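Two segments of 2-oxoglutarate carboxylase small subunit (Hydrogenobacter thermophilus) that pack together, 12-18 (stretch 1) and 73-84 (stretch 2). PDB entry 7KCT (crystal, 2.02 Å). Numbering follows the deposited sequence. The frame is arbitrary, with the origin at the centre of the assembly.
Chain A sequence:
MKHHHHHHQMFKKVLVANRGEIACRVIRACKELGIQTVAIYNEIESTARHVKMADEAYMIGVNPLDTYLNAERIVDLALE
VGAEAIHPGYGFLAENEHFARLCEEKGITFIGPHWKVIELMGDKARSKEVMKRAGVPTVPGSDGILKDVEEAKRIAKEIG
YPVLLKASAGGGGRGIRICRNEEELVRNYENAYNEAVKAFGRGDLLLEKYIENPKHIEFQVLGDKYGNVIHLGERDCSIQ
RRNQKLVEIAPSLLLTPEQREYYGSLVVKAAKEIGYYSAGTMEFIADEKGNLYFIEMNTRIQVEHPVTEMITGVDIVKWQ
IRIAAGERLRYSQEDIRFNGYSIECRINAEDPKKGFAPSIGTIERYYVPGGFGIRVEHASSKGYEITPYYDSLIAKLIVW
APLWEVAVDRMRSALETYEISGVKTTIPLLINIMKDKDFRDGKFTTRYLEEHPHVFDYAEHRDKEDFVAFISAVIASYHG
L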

# COMPACT_ATOMS: atom_id res chain seq x y z
N LYS A 12 -15.58 -21.82 8.54
CA LYS A 12 -15.98 -21.86 7.18
C LYS A 12 -16.65 -20.55 6.83
O LYS A 12 -16.57 -20.13 5.74
N LYS A 13 -17.33 -19.92 7.77
CA LYS A 13 -18.03 -18.69 7.49
C LYS A 13 -18.02 -17.72 8.69
O LYS A 13 -18.21 -18.13 9.79
N VAL A 14 -17.76 -16.43 8.44
CA VAL A 14 -17.71 -15.40 9.48
C VAL A 14 -18.69 -14.30 9.08
O VAL A 14 -18.67 -13.83 7.93
N LEU A 15 -19.51 -13.88 10.04
CA LEU A 15 -20.34 -12.68 9.92
C LEU A 15 -19.61 -11.47 10.53
O LEU A 15 -19.06 -11.54 11.65
N VAL A 16 -19.57 -10.37 9.77
CA VAL A 16 -18.90 -9.14 10.15
C VAL A 16 -19.99 -8.19 10.62
O VAL A 16 -20.82 -7.75 9.82
N ALA A 17 -20.07 -7.91 11.92
CA ALA A 17 -21.18 -7.11 12.45
C ALA A 17 -20.78 -5.63 12.51
O ALA A 17 -20.57 -5.05 13.57
N ASN A 18 -20.54 -5.05 11.34
CA ASN A 18 -20.03 -3.68 11.26
C ASN A 18 -20.09 -3.20 9.81
O ASN A 18 -20.73 -3.85 8.96
N ARG A 73 -30.92 -9.95 16.93
CA ARG A 73 -31.14 -10.15 15.51
C ARG A 73 -29.86 -10.57 14.79
O ARG A 73 -29.91 -11.42 13.89
N ILE A 74 -28.70 -10.03 15.18
CA ILE A 74 -27.43 -10.36 14.53
C ILE A 74 -27.01 -11.80 14.84
O ILE A 74 -26.55 -12.53 13.96
N VAL A 75 -27.15 -12.21 16.10
CA VAL A 75 -26.80 -13.57 16.48
C VAL A 75 -27.74 -14.57 15.84
O VAL A 75 -27.31 -15.64 15.38
N ASP A 76 -29.03 -14.26 15.81
CA ASP A 76 -30.00 -15.09 15.12
C ASP A 76 -29.64 -15.24 13.64
O ASP A 76 -29.80 -16.32 13.07
N LEU A 77 -29.24 -14.14 12.99
CA LEU A 77 -28.90 -14.24 11.56
C LEU A 77 -27.70 -15.14 11.36
O LEU A 77 -27.67 -15.95 10.42
N ALA A 78 -26.69 -15.01 12.22
CA ALA A 78 -25.52 -15.85 12.12
C ALA A 78 -25.90 -17.31 12.21
O ALA A 78 -25.40 -18.14 11.44
N LEU A 79 -26.82 -17.65 13.12
CA LEU A 79 -27.30 -19.03 13.18
C LEU A 79 -28.02 -19.45 11.89
O LEU A 79 -27.81 -20.57 11.40
N GLU A 80 -28.89 -18.59 11.35
CA GLU A 80 -29.69 -18.94 10.16
C GLU A 80 -28.83 -19.21 8.93
O GLU A 80 -29.21 -20.02 8.06
N VAL A 81 -27.72 -18.49 8.75
CA VAL A 81 -26.89 -18.69 7.56
C VAL A 81 -25.71 -19.62 7.80
O VAL A 81 -24.90 -19.82 6.90
N GLY A 82 -25.59 -20.18 8.99
CA GLY A 82 -24.47 -21.04 9.31
C GLY A 82 -23.12 -20.37 9.50
O GLY A 82 -22.09 -21.03 9.29
N ALA A 83 -23.07 -19.09 9.90
CA ALA A 83 -21.81 -18.48 10.30
C ALA A 83 -21.37 -19.06 11.63
O ALA A 83 -22.16 -19.12 12.58
N GLU A 84 -20.11 -19.45 11.74
CA GLU A 84 -19.59 -20.04 12.96
C GLU A 84 -19.02 -19.01 13.92
O GLU A 84 -18.77 -19.33 15.09

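Strand 13-16 lies against the last turns of the helix that includes 73-80. Their axes come within 9.4 Å and their directions differ by 156°, so the two run nearly antiparallel. The start of the strand therefore meets the residues after the helix, while L15, and A17 just beyond the strand, meet the earlier turns. K13 CA and A83 CA are 4.7 Å apart, while A17 CA and I74 CA are 7.3 Å apart. At A17 and I74 the backbones are thus farther apart, and A17 CB and I74 CG2 still meet at 4.0 Å.

L15 is the strand side chain that points toward the helix. Its chi1 and chi2 are both t. The side chain enters a hollow lined by I74, L77, A78 and A83. L15 CD2 lies 4.0 Å from I74 CG2. L15 CD1 reaches L77 CD2 at 3.8 Å and A78 CB at 4.1 Å. Nearer the backbone, L15 CB rests 4.0 Å from A83 CB. The small side chains of A78 and A83 leave room for the leucine, while I74 and L77 supply bulkier walls.

I74 also points toward the strand, with chi1 m and chi2 t. Its CG2 touches both L15 CD2 and A17 CB. A17 is a small bump that also points toward the helix. L77, with chi1 t and chi2 p, points the same way as I74 from about one turn further along.

V14 and V16 play little part. The V14 CA-to-CB bond points away from stretch 2, and V16 makes no contact with it. This is the alternation expected of a strand.

The other end is held by polar contacts. K13 follows a t, t, m, t path past A83 to V81. K13 CG passes 4.2 Å from A83 CB, K13 CD lies 4.2 Å from V81 CG2, and K13 NZ donates a hydrogen bond to V81 O at 3.0 Å. V81, with chi1 m, points toward the strand. G82 leaves the helix with positive phi in a Schellman motif, with bonds from A83 N to A78 O at 3.0 Å and from G82 N to L79 O at 3.3 Å.

E84 N donates to K13 O at 3.0 Å. The E84 side chain has chi1 m and chi2 t, and its end comes nearer to stretch 1. There E84 OE1 accepts a hydrogen bond from K12 N at 2.8 Å. The end of the K12 side chain leads away.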

# COMPACT_ATOMS: atom_id res chain seq x y z
CB LYS A 12 -16.97 -22.97 6.93
CG LYS A 12 -16.38 -24.34 6.70
CD LYS A 12 -17.42 -25.40 7.00
CE LYS A 12 -16.86 -26.81 7.00
NZ LYS A 12 -17.50 -27.60 5.93
CB LYS A 13 -19.46 -19.00 7.10
CG LYS A 13 -20.29 -17.81 6.70
CD LYS A 13 -21.71 -18.15 6.36
CE LYS A 13 -21.78 -19.04 5.14
NZ LYS A 13 -23.14 -19.14 4.62
CB VAL A 14 -16.29 -14.81 9.65
CG1 VAL A 14 -16.29 -13.57 10.57
CG2 VAL A 14 -15.35 -15.85 10.11
CB LEU A 15 -21.67 -12.95 10.60
CG LEU A 15 -22.76 -11.88 10.49
CD1 LEU A 15 -24.20 -12.38 10.66
CD2 LEU A 15 -22.55 -10.70 11.45
CB VAL A 16 -18.13 -8.56 8.96
CG1 VAL A 16 -17.45 -7.31 9.36
CG2 VAL A 16 -17.14 -9.62 8.38
CB ALA A 17 -21.61 -7.63 13.82
CB ASN A 18 -18.61 -3.59 11.82
CG ASN A 18 -18.35 -2.24 12.50
OD1 ASN A 18 -18.50 -1.16 11.91
ND2 ASN A 18 -17.95 -2.30 13.74
CB ARG A 73 -31.72 -8.89 14.87
CG ARG A 73 -32.31 -9.18 13.52
CD ARG A 73 -32.62 -7.91 12.71
NE ARG A 73 -33.76 -7.16 13.23
CZ ARG A 73 -33.67 -5.98 13.85
NH1 ARG A 73 -32.48 -5.43 14.01
NH2 ARG A 73 -34.75 -5.35 14.29
CB ILE A 74 -26.37 -9.35 14.98
CG1 ILE A 74 -26.73 -7.98 14.42
CG2 ILE A 74 -24.99 -9.72 14.49
CD1 ILE A 74 -25.90 -6.81 14.96
CB VAL A 75 -26.78 -13.70 18.01
CG1 VAL A 75 -26.72 -15.16 18.38
CG2 VAL A 75 -25.62 -12.96 18.55
CB ASP A 76 -31.40 -14.50 15.23
CG ASP A 76 -32.10 -14.84 16.55
OD1 ASP A 76 -31.54 -15.63 17.36
OD2 ASP A 76 -33.21 -14.30 16.78
CB LEU A 77 -28.60 -12.87 10.96
CG LEU A 77 -28.09 -12.77 9.52
CD1 LEU A 77 -29.20 -13.18 8.56
CD2 LEU A 77 -27.63 -11.32 9.27
CB ALA A 78 -24.52 -15.50 13.24
CB LEU A 79 -28.21 -19.21 14.39
CG LEU A 79 -27.58 -19.15 15.79
CD1 LEU A 79 -28.71 -19.19 16.85
CD2 LEU A 79 -26.57 -20.27 15.95
CB GLU A 80 -30.68 -17.80 9.84
CG GLU A 80 -31.77 -17.56 10.92
CD GLU A 80 -32.36 -16.13 10.95
OE1 GLU A 80 -32.01 -15.27 10.10
OE2 GLU A 80 -33.19 -15.86 11.85
CB VAL A 81 -26.39 -17.34 7.00
CG1 VAL A 81 -27.55 -16.37 6.79
CG2 VAL A 81 -25.34 -16.72 7.88
CB ALA A 83 -21.94 -16.95 10.41
CB GLU A 84 -18.54 -21.11 12.59
CG GLU A 84 -19.10 -22.14 11.53
CD GLU A 84 -18.08 -23.13 10.95
OE1 GLU A 84 -16.89 -22.77 10.82
OE2 GLU A 84 -18.48 -24.27 10.59